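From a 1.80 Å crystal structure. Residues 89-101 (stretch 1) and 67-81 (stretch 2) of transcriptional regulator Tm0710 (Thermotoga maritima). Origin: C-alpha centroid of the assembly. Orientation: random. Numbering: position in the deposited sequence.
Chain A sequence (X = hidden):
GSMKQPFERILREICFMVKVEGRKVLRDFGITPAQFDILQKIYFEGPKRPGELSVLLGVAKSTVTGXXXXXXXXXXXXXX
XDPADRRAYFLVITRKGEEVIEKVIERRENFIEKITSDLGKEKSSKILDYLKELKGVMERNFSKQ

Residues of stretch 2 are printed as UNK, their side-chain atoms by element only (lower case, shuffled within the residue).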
# COMPACT_ATOMS: atom_id res chain seq x y z
N TYR A 89 -19.75 -3.22 18.44
CA TYR A 89 -19.95 -1.95 17.76
C TYR A 89 -19.12 -1.88 16.47
O TYR A 89 -18.22 -2.68 16.27
CB TYR A 89 -19.60 -0.75 18.68
CG TYR A 89 -18.14 -0.66 19.06
CD1 TYR A 89 -17.25 0.12 18.31
CD2 TYR A 89 -17.66 -1.33 20.18
CE1 TYR A 89 -15.91 0.21 18.69
CE2 TYR A 89 -16.34 -1.23 20.56
CZ TYR A 89 -15.46 -0.46 19.81
OH TYR A 89 -14.14 -0.39 20.22
N PHE A 90 -19.41 -0.91 15.62
CA PHE A 90 -18.68 -0.69 14.37
C PHE A 90 -18.10 0.70 14.41
O PHE A 90 -18.71 1.61 15.00
CB PHE A 90 -19.58 -0.78 13.11
CG PHE A 90 -20.11 -2.18 12.81
CD1 PHE A 90 -19.45 -3.02 11.92
CD2 PHE A 90 -21.29 -2.63 13.40
CE1 PHE A 90 -19.97 -4.32 11.62
CE2 PHE A 90 -21.80 -3.91 13.11
CZ PHE A 90 -21.13 -4.73 12.22
N LEU A 91 -16.93 0.86 13.81
CA LEU A 91 -16.38 2.19 13.54
C LEU A 91 -16.80 2.66 12.17
O LEU A 91 -16.70 1.90 11.18
CB LEU A 91 -14.84 2.19 13.69
CG LEU A 91 -14.64 1.80 15.18
CD1 LEU A 91 -13.56 0.78 15.46
CD2 LEU A 91 -14.64 3.01 16.11
N VAL A 92 -17.30 3.88 12.11
CA VAL A 92 -17.76 4.47 10.85
C VAL A 92 -17.07 5.81 10.63
O VAL A 92 -16.63 6.45 11.55
CB VAL A 92 -19.30 4.63 10.78
CG1 VAL A 92 -20.01 3.23 10.74
CG2 VAL A 92 -19.84 5.35 11.96
N ILE A 93 -17.00 6.25 9.37
CA ILE A 93 -16.25 7.46 9.05
C ILE A 93 -17.20 8.66 9.13
O ILE A 93 -18.41 8.53 8.88
CB ILE A 93 -15.59 7.34 7.64
CG1 ILE A 93 -14.48 8.37 7.40
CG2 ILE A 93 -16.66 7.35 6.51
CD1 ILE A 93 -13.50 8.02 6.23
N THR A 94 -16.65 9.82 9.46
CA THR A 94 -17.40 11.07 9.46
C THR A 94 -17.12 11.85 8.17
O THR A 94 -16.25 11.46 7.40
CB THR A 94 -16.98 11.98 10.66
OG1 THR A 94 -15.60 12.27 10.55
CG2 THR A 94 -17.21 11.30 12.00
N ARG A 95 -17.83 12.96 7.97
CA ARG A 95 -17.55 13.86 6.88
C ARG A 95 -16.12 14.34 6.90
O ARG A 95 -15.46 14.43 5.85
CB ARG A 95 -18.41 15.11 7.01
CG ARG A 95 -19.11 15.55 5.76
CD ARG A 95 -18.21 15.97 4.60
NE ARG A 95 -18.16 14.90 3.60
CZ ARG A 95 -17.57 14.97 2.40
NH1 ARG A 95 -16.96 16.10 1.97
NH2 ARG A 95 -17.59 13.89 1.63
N LYS A 96 -15.66 14.72 8.09
CA LYS A 96 -14.31 15.19 8.27
C LYS A 96 -13.29 14.12 7.89
O LYS A 96 -12.26 14.43 7.29
CB LYS A 96 -14.10 15.61 9.70
CG LYS A 96 -12.76 16.30 9.93
CD LYS A 96 -12.65 16.75 11.37
CE LYS A 96 -11.31 17.44 11.65
NZ LYS A 96 -11.23 17.60 13.11
N GLY A 97 -13.57 12.87 8.27
CA GLY A 97 -12.75 11.72 7.85
C GLY A 97 -12.73 11.56 6.33
O GLY A 97 -11.67 11.29 5.76
N GLU A 98 -13.89 11.76 5.68
CA GLU A 98 -13.97 11.66 4.22
C GLU A 98 -13.12 12.71 3.54
O GLU A 98 -12.47 12.40 2.55
CB GLU A 98 -15.41 11.79 3.73
CG GLU A 98 -16.26 10.57 4.04
CD GLU A 98 -17.67 10.68 3.45
OE1 GLU A 98 -18.31 11.72 3.63
OE2 GLU A 98 -18.11 9.70 2.83
N GLU A 99 -13.12 13.92 4.08
CA GLU A 99 -12.38 15.04 3.48
C GLU A 99 -10.89 14.71 3.42
O GLU A 99 -10.20 15.18 2.54
CB GLU A 99 -12.59 16.35 4.27
CG GLU A 99 -13.96 16.96 4.03
CD GLU A 99 -14.41 17.96 5.10
OE1 GLU A 99 -13.68 18.20 6.11
OE2 GLU A 99 -15.52 18.53 4.92
N VAL A 100 -10.39 13.96 4.38
CA VAL A 100 -8.99 13.57 4.43
C VAL A 100 -8.72 12.68 3.17
O VAL A 100 -7.84 12.99 2.39
CB VAL A 100 -8.66 12.76 5.70
CG1 VAL A 100 -7.18 12.25 5.63
CG2 VAL A 100 -8.91 13.58 6.99
N ILE A 101 -9.51 11.60 2.98
CA ILE A 101 -9.35 10.74 1.80
C ILE A 101 -9.47 11.55 0.51
O ILE A 101 -8.66 11.39 -0.41
CB ILE A 101 -10.34 9.51 1.83
CG1 ILE A 101 -9.79 8.43 2.77
CG2 ILE A 101 -10.40 8.83 0.48
CD1 ILE A 101 -10.06 8.69 4.19
N UNK A 67 -5.09 3.93 18.20
CA UNK A 67 -5.28 4.60 16.93
C UNK A 67 -6.69 5.16 16.72
O UNK A 67 -6.84 6.27 16.26
c UNK A 67 -3.48 3.05 15.71
c UNK A 67 -4.90 3.67 15.73
c UNK A 67 -3.39 1.90 14.71
c UNK A 67 -2.42 4.16 15.37
N UNK A 68 -7.71 4.34 16.99
CA UNK A 68 -9.13 4.68 16.79
C UNK A 68 -9.58 5.77 17.79
O UNK A 68 -10.29 6.70 17.44
c UNK A 68 -11.47 3.74 17.07
c UNK A 68 -9.98 3.41 16.91
c UNK A 68 -9.72 2.48 15.64
N UNK A 69 -9.15 5.64 19.03
CA UNK A 69 -9.50 6.62 20.10
C UNK A 69 -9.13 8.05 19.73
O UNK A 69 -9.89 8.99 19.99
c UNK A 69 -8.78 6.21 21.38
c UNK A 69 -6.63 6.40 23.58
c UNK A 69 -8.86 7.15 22.56
c UNK A 69 -8.16 6.56 23.79
n UNK A 69 -5.95 5.73 24.72
N UNK A 70 -7.96 8.22 19.12
CA UNK A 70 -7.50 9.54 18.64
C UNK A 70 -8.33 10.00 17.44
O UNK A 70 -8.69 11.14 17.34
n UNK A 70 -3.09 8.56 18.36
c UNK A 70 -6.07 9.47 18.18
c UNK A 70 -3.67 9.88 18.41
n UNK A 70 -1.59 8.97 16.66
n UNK A 70 -1.69 6.93 17.69
c UNK A 70 -2.12 8.16 17.56
c UNK A 70 -5.02 9.74 19.23
N UNK A 71 -8.61 9.09 16.52
CA UNK A 71 -9.45 9.44 15.36
C UNK A 71 -10.86 9.85 15.77
O UNK A 71 -11.46 10.70 15.12
c UNK A 71 -7.86 9.22 12.58
c UNK A 71 -9.48 8.29 14.33
c UNK A 71 -8.19 8.04 13.53
c UNK A 71 -8.29 6.73 12.71
N UNK A 72 -11.43 9.16 16.76
CA UNK A 72 -12.76 9.49 17.32
C UNK A 72 -12.71 10.84 18.05
O UNK A 72 -13.53 11.72 17.80
c UNK A 72 -13.20 8.38 18.29
o UNK A 72 -13.67 5.50 19.35
c UNK A 72 -14.38 6.15 18.53
c UNK A 72 -13.68 7.10 17.58
o UNK A 72 -15.65 6.09 18.50
N UNK A 73 -11.71 11.02 18.92
CA UNK A 73 -11.60 12.30 19.66
C UNK A 73 -11.42 13.48 18.71
O UNK A 73 -11.97 14.57 18.95
c UNK A 73 -10.42 12.25 20.69
N UNK A 74 -10.64 13.28 17.64
CA UNK A 74 -10.39 14.36 16.65
C UNK A 74 -11.45 14.53 15.55
O UNK A 74 -11.32 15.40 14.70
c UNK A 74 -8.97 14.27 16.06
o UNK A 74 -8.04 15.02 18.19
o UNK A 74 -6.79 13.75 16.93
c UNK A 74 -7.85 14.36 17.14
N UNK A 75 -12.50 13.71 15.58
CA UNK A 75 -13.66 13.86 14.69
C UNK A 75 -13.55 13.19 13.33
O UNK A 75 -14.30 13.55 12.42
N UNK A 76 -12.59 12.26 13.16
CA UNK A 76 -12.42 11.52 11.86
C UNK A 76 -13.23 10.22 11.73
O UNK A 76 -13.63 9.80 10.61
o UNK A 76 -7.97 16.06 11.20
c UNK A 76 -9.50 14.50 10.31
c UNK A 76 -10.11 12.50 11.52
c UNK A 76 -8.65 14.87 11.34
c UNK A 76 -10.93 11.24 11.61
c UNK A 76 -10.22 13.34 10.41
c UNK A 76 -8.51 14.09 12.47
c UNK A 76 -9.25 12.89 12.56
N UNK A 77 -13.49 9.61 12.89
CA UNK A 77 -14.29 8.42 13.04
C UNK A 77 -15.38 8.64 14.08
O UNK A 77 -15.25 9.48 14.97
c UNK A 77 -12.49 6.63 12.50
c UNK A 77 -13.42 7.25 13.55
c UNK A 77 -13.26 6.27 11.27
c UNK A 77 -11.82 5.39 13.03
N UNK A 78 -16.43 7.86 13.98
CA UNK A 78 -17.41 7.73 15.06
C UNK A 78 -17.74 6.26 15.19
O UNK A 78 -17.00 5.40 14.63
o UNK A 78 -19.41 8.70 16.08
c UNK A 78 -18.62 8.72 14.90
c UNK A 78 -19.50 8.41 13.67
N UNK A 79 -18.83 5.94 15.88
CA UNK A 79 -19.14 4.60 16.33
C UNK A 79 -20.66 4.40 16.15
O UNK A 79 -21.43 5.35 16.26
n UNK A 79 -16.74 3.81 19.95
n UNK A 79 -14.70 3.15 20.75
c UNK A 79 -16.02 3.09 20.79
c UNK A 79 -18.87 4.64 17.83
c UNK A 79 -18.20 3.75 19.89
c UNK A 79 -18.67 3.36 18.50
n UNK A 79 -16.60 2.28 21.66
N UNK A 80 -21.07 3.16 15.88
CA UNK A 80 -22.47 2.77 15.87
C UNK A 80 -22.62 1.31 16.38
O UNK A 80 -21.75 0.46 16.16
c UNK A 80 -23.11 3.02 14.46
o UNK A 80 -24.53 2.80 14.52
c UNK A 80 -22.46 2.12 13.38
N UNK A 81 -23.70 1.02 17.15
CA UNK A 81 -23.83 -0.33 17.67
C UNK A 81 -24.09 -1.38 16.60
O UNK A 81 -24.59 -1.07 15.49
c UNK A 81 -24.78 1.91 17.61
c UNK A 81 -25.79 0.96 18.23
c UNK A 81 -25.02 -0.26 18.64

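Position 67 has four carbons forked at the second and stays out of reach of stretch 1: Leu 67. At 68 one carbon carries two more, and one of these packs against Leu 91 CD2; this is Val 68, its CG1 3.4 Å from Leu 91 CD2. Position 69, four carbons in a row ending in nitrogen, leads away from stretch 1: Lys 69. Position 70, three carbons, a nitrogen, then a carbon with two nitrogens, touches nothing here: Arg 70. Position 71, another four-carbon fork out of reach, is Leu 71.

Position 72 has three carbons, the last carrying two oxygens, and comes near Leu 91 CD2: Glu 72. Position 73 has a single carbon, out of reach of stretch 1: Ala 73. Position 74 has two carbons, the second carrying two oxygens, and its end leads away: Asp 74. Lys 96 NZ donates to Asp 74 O at 2.7 Å. Position 75 has no side-chain atoms and a phi of 86°, which favours glycine. Gly 75 ends the helix in a Schellman motif, and its O accepts from Thr 94 OG1 at 2.6 Å.

At 76 one carbon leads to a six-carbon ring bearing an oxygen, lying against Lys 96, Gly 97 and Val 100: Tyr 76. Its CE1 is 3.5 Å from Val 100 CG2, and Gly 97 CA sits at the ring edge. An ideal CB on Gly 97 would fall 2.2 Å from Tyr 76 O, so the approach of Gly 97 CA to Tyr 76 O, 3.5 Å, leaves no room for a CB.

Position 77, four carbons forked at the second, reaches the backbone of Val 92 and Ile 93: Leu 77, with CD2 3.9 Å from Ile 93 CA. At 78 one carbon carries an oxygen and a carbon, beside Val 92: Thr 78, whose CG2 is 3.5 Å from Val 92 CG2. Position 79, three carbons, a nitrogen, then a carbon with two nitrogens, lies over the Tyr 89 ring: Arg 79. Its guanidinium stacks there, centres 4.0 Å apart, and also forms a salt bridge to Glu 72. Position 80, one carbon carrying an oxygen and a carbon near Phe 90 and Val 92, is Thr 80. Position 81 has three carbons closing a ring onto its nitrogen; the ring points away, and its backbone lies near Tyr 89: Pro 81.

The rule is backbone first. Antiparallel strands pair Phe 90 with Thr 80 and Val 92 with Thr 78 through reciprocal hydrogen bonds; Leu 91, Ile 93, Leu 77 and Arg 79 share one sheet face. Beyond the strands, Thr 94 works twice, capping its helix through Gly 97 N and donating to Gly 75 O, so one hydroxyl links two helix ends.

Stretch 2 (67-81) LVKRLEADGYLTRTP
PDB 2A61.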